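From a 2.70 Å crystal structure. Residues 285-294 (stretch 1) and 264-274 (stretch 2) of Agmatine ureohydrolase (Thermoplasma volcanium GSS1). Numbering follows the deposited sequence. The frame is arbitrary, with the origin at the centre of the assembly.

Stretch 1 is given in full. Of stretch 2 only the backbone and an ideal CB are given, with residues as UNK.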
# COMPACT_ATOMS: atom_id res chain seq x y z
N LEU B 285 11.56 -0.14 15.29
CA LEU B 285 11.53 -0.51 16.69
C LEU B 285 12.47 -1.70 16.89
O LEU B 285 13.25 -1.73 17.86
CB LEU B 285 10.12 -0.88 17.13
CG LEU B 285 9.97 -1.46 18.52
CD1 LEU B 285 10.49 -0.52 19.56
CD2 LEU B 285 8.54 -1.68 18.75
N ALA B 286 12.43 -2.68 15.99
CA ALA B 286 13.35 -3.82 16.12
C ALA B 286 14.84 -3.40 16.17
O ALA B 286 15.61 -3.93 16.97
CB ALA B 286 13.11 -4.82 15.06
N ALA B 287 15.22 -2.42 15.35
CA ALA B 287 16.59 -1.95 15.34
C ALA B 287 16.91 -1.16 16.58
O ALA B 287 18.03 -1.24 17.12
CB ALA B 287 16.83 -1.11 14.18
N LYS B 288 15.95 -0.38 17.06
CA LYS B 288 16.14 0.37 18.29
C LYS B 288 16.33 -0.56 19.50
O LYS B 288 17.23 -0.41 20.31
CB LYS B 288 14.96 1.32 18.49
CG LYS B 288 15.18 2.36 19.49
CD LYS B 288 16.39 3.20 19.11
CE LYS B 288 17.02 3.78 20.34
NZ LYS B 288 17.94 4.90 19.96
N LEU B 289 15.48 -1.57 19.60
CA LEU B 289 15.61 -2.61 20.63
C LEU B 289 16.98 -3.29 20.63
O LEU B 289 17.47 -3.71 21.68
CB LEU B 289 14.52 -3.65 20.46
CG LEU B 289 13.13 -3.22 20.95
CD1 LEU B 289 12.15 -4.33 20.60
CD2 LEU B 289 13.10 -2.89 22.46
N LEU B 290 17.61 -3.38 19.47
CA LEU B 290 18.94 -3.99 19.39
C LEU B 290 20.00 -3.00 19.87
O LEU B 290 21.00 -3.40 20.43
CB LEU B 290 19.23 -4.45 17.95
CG LEU B 290 20.67 -4.47 17.48
CD1 LEU B 290 21.34 -5.64 18.12
CD2 LEU B 290 20.69 -4.58 15.98
N GLN B 291 19.77 -1.71 19.65
CA GLN B 291 20.68 -0.71 20.14
C GLN B 291 20.61 -0.73 21.65
O GLN B 291 21.63 -0.72 22.33
CB GLN B 291 20.31 0.68 19.64
CG GLN B 291 20.76 0.97 18.23
CD GLN B 291 20.88 2.46 17.97
OE1 GLN B 291 20.07 3.28 18.44
NE2 GLN B 291 21.91 2.82 17.22
N VAL B 292 19.38 -0.77 22.15
CA VAL B 292 19.13 -0.74 23.58
C VAL B 292 19.82 -1.89 24.32
O VAL B 292 20.37 -1.71 25.41
CB VAL B 292 17.61 -0.70 23.87
CG1 VAL B 292 17.28 -1.18 25.28
CG2 VAL B 292 17.10 0.68 23.67
N PHE B 293 19.79 -3.08 23.75
CA PHE B 293 20.46 -4.19 24.39
C PHE B 293 21.96 -3.96 24.51
O PHE B 293 22.52 -4.06 25.60
CB PHE B 293 20.19 -5.46 23.62
CG PHE B 293 21.01 -6.61 24.08
CD1 PHE B 293 20.56 -7.43 25.08
CD2 PHE B 293 22.23 -6.87 23.51
CE1 PHE B 293 21.30 -8.52 25.49
CE2 PHE B 293 22.99 -7.95 23.93
CZ PHE B 293 22.52 -8.78 24.91
N ILE B 294 22.61 -3.65 23.39
CA ILE B 294 24.04 -3.45 23.39
C ILE B 294 24.42 -2.28 24.29
O ILE B 294 25.26 -2.43 25.17
CB ILE B 294 24.61 -3.28 21.92
CG1 ILE B 294 24.44 -4.57 21.12
CG2 ILE B 294 26.05 -2.89 21.92
CD1 ILE B 294 24.77 -4.40 19.69
N UNK B 264 23.28 -9.45 32.29
CA UNK B 264 23.35 -10.87 32.60
C UNK B 264 23.15 -11.71 31.36
O UNK B 264 23.15 -12.94 31.45
CB UNK B 264 22.31 -11.24 33.66
N UNK B 265 22.93 -11.06 30.22
CA UNK B 265 22.46 -11.76 29.03
C UNK B 265 23.62 -12.37 28.28
O UNK B 265 24.60 -11.70 28.00
CB UNK B 265 21.68 -10.81 28.12
N UNK B 266 23.50 -13.66 27.98
CA UNK B 266 24.53 -14.37 27.20
C UNK B 266 24.22 -14.36 25.72
O UNK B 266 25.10 -14.58 24.90
CB UNK B 266 24.67 -15.82 27.68
N UNK B 267 22.96 -14.09 25.40
CA UNK B 267 22.51 -14.06 24.01
C UNK B 267 21.18 -13.35 23.87
O UNK B 267 20.44 -13.23 24.84
CB UNK B 267 22.40 -15.48 23.45
N UNK B 268 20.87 -12.91 22.66
CA UNK B 268 19.68 -12.15 22.40
C UNK B 268 19.11 -12.44 21.01
O UNK B 268 19.85 -12.73 20.07
CB UNK B 268 19.98 -10.66 22.55
N UNK B 269 17.79 -12.34 20.86
CA UNK B 269 17.18 -12.44 19.54
C UNK B 269 15.87 -11.67 19.38
O UNK B 269 15.23 -11.30 20.37
CB UNK B 269 16.93 -13.91 19.22
N UNK B 270 15.52 -11.40 18.12
CA UNK B 270 14.31 -10.64 17.75
C UNK B 270 13.65 -11.37 16.59
O UNK B 270 14.33 -11.67 15.62
CB UNK B 270 14.64 -9.19 17.37
N UNK B 271 12.36 -11.67 16.69
CA UNK B 271 11.72 -12.56 15.75
C UNK B 271 10.24 -12.28 15.53
O UNK B 271 9.59 -11.62 16.31
CB UNK B 271 11.90 -14.00 16.23
N UNK B 272 9.71 -12.84 14.46
CA UNK B 272 8.26 -12.89 14.20
C UNK B 272 7.62 -11.57 13.83
O UNK B 272 6.44 -11.36 14.16
CB UNK B 272 7.54 -13.44 15.44
N UNK B 273 8.37 -10.70 13.15
CA UNK B 273 7.70 -9.59 12.44
C UNK B 273 7.99 -9.64 10.94
O UNK B 273 8.95 -10.27 10.53
CB UNK B 273 8.15 -8.24 13.01
N UNK B 274 7.14 -8.99 10.14
CA UNK B 274 7.22 -9.08 8.71
C UNK B 274 7.14 -7.73 8.04
O UNK B 274 6.05 -7.14 7.97
CB UNK B 274 6.11 -9.99 8.18

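The helix 285-294 lies nearly antiparallel to the strand 267-271, at 171° with the axes 9.7 Å apart at closest approach, and it offers the strand an almost wholly apolar surface: Ala286, Leu289, Leu290 and Phe293.

Position 264 has no part of the helix within 5.5 Å of its ideal CB, and almost any residue would do; it is Lys264. At 265 the CA-to-CB bond points toward the helix and the ideal CB already lies 3.5 Å from Phe293 CE1. That closeness favours a small side chain, alanine or perhaps serine. The residue is Ala265, whose methyl meets the edge of the Phe293 ring.

Position 266, where the chain turns a corner, points away and leaves the choice open; it is Val266. Position 267 also faces away, and its extended backbone (-163/161) suits many residues, glycine included; it is Gly267.

At 268 the ideal CB points toward the helix, 3.9 Å from Phe293 CE1, and the space beyond runs along Phe293 towards Leu289 and Leu290. A long apolar side chain, leucine, methionine or an aromatic, would suit. The deposited Phe268, with chi1 t, lays its ring against Phe293 in an offset stack, centroids 4.7 Å apart and planes at 16°; Phe268 CD2 comes within 3.6 Å of Phe293 CG. Its CB also sits over the face of the Phe293 ring, 4.0 Å from the centroid, while the neighbouring Phe268 CE2 reaches the helix backbone, 3.9 Å from Leu289 O.

Position 269 finds nothing of the helix in reach, and the helix does not restrict it; Asp269 makes its hydrogen bonds elsewhere in the structure.

At 270 the bond again points toward the helix, but the ideal CB stops 5.2 Å from Ala286 CB. The small alanine leaves room for a medium-sized aliphatic residue: valine, leucine or isoleucine. Ile270 fills it, with CG2 4.1 Å from Ala286 CB and CD1 extending to 3.5 Å from Ala286 O and 4.1 Å from Leu290 CB.

Positions 271 and 272 are both out of reach. The first, extended, would accept a beta-branched residue and is Val271; the second has a positive phi (72/32), which glycine or asparagine would tolerate most readily, yet it is Glu272.

Position 273 points toward the helix from a distance, so a side chain of some reach, leucine, methionine or an aromatic, could touch it. Phe273 does, its CE1 3.8 Å from Ala286 CB. Position 274 is beyond reach and holds Ser274. No hydrogen bond crosses the contact.

Stretch 2 (264-274) KAVGFDIVEFS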
# COMPACT_ATOMS: atom_id res chain seq x y z
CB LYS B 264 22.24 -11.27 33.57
CG LYS B 264 22.29 -10.63 34.88
CD LYS B 264 21.20 -11.16 35.77
CE LYS B 264 21.63 -11.05 37.19
NZ LYS B 264 20.77 -11.96 37.91
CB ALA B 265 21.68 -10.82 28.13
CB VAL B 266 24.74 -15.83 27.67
CG1 VAL B 266 25.25 -15.87 29.13
CG2 VAL B 266 23.46 -16.67 27.47
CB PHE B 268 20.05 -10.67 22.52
CG PHE B 268 18.88 -9.73 22.41
CD1 PHE B 268 17.68 -10.04 22.99
CD2 PHE B 268 19.02 -8.49 21.77
CE1 PHE B 268 16.59 -9.15 22.92
CE2 PHE B 268 17.94 -7.59 21.69
CZ PHE B 268 16.72 -7.92 22.27
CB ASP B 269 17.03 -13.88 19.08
CG ASP B 269 15.94 -14.64 19.80
OD1 ASP B 269 14.91 -14.07 20.19
OD2 ASP B 269 16.12 -15.85 19.97
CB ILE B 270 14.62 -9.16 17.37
CG1 ILE B 270 15.48 -8.49 18.45
CG2 ILE B 270 13.33 -8.35 17.14
CD1 ILE B 270 16.16 -7.19 18.04
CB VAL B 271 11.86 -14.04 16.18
CG1 VAL B 271 13.31 -14.44 16.32
CG2 VAL B 271 11.08 -14.31 17.50
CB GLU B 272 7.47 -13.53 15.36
CG GLU B 272 7.77 -14.98 15.62
CD GLU B 272 7.16 -15.90 14.58
OE1 GLU B 272 6.19 -15.45 13.93
OE2 GLU B 272 7.62 -17.06 14.39
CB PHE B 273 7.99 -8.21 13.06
CG PHE B 273 9.20 -7.54 12.53
CD1 PHE B 273 10.46 -7.82 13.05
CD2 PHE B 273 9.08 -6.58 11.50
CE1 PHE B 273 11.59 -7.18 12.55
CE2 PHE B 273 10.17 -5.93 11.00
CZ PHE B 273 11.44 -6.24 11.52
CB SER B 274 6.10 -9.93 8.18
OG SER B 274 6.23 -10.02 6.75
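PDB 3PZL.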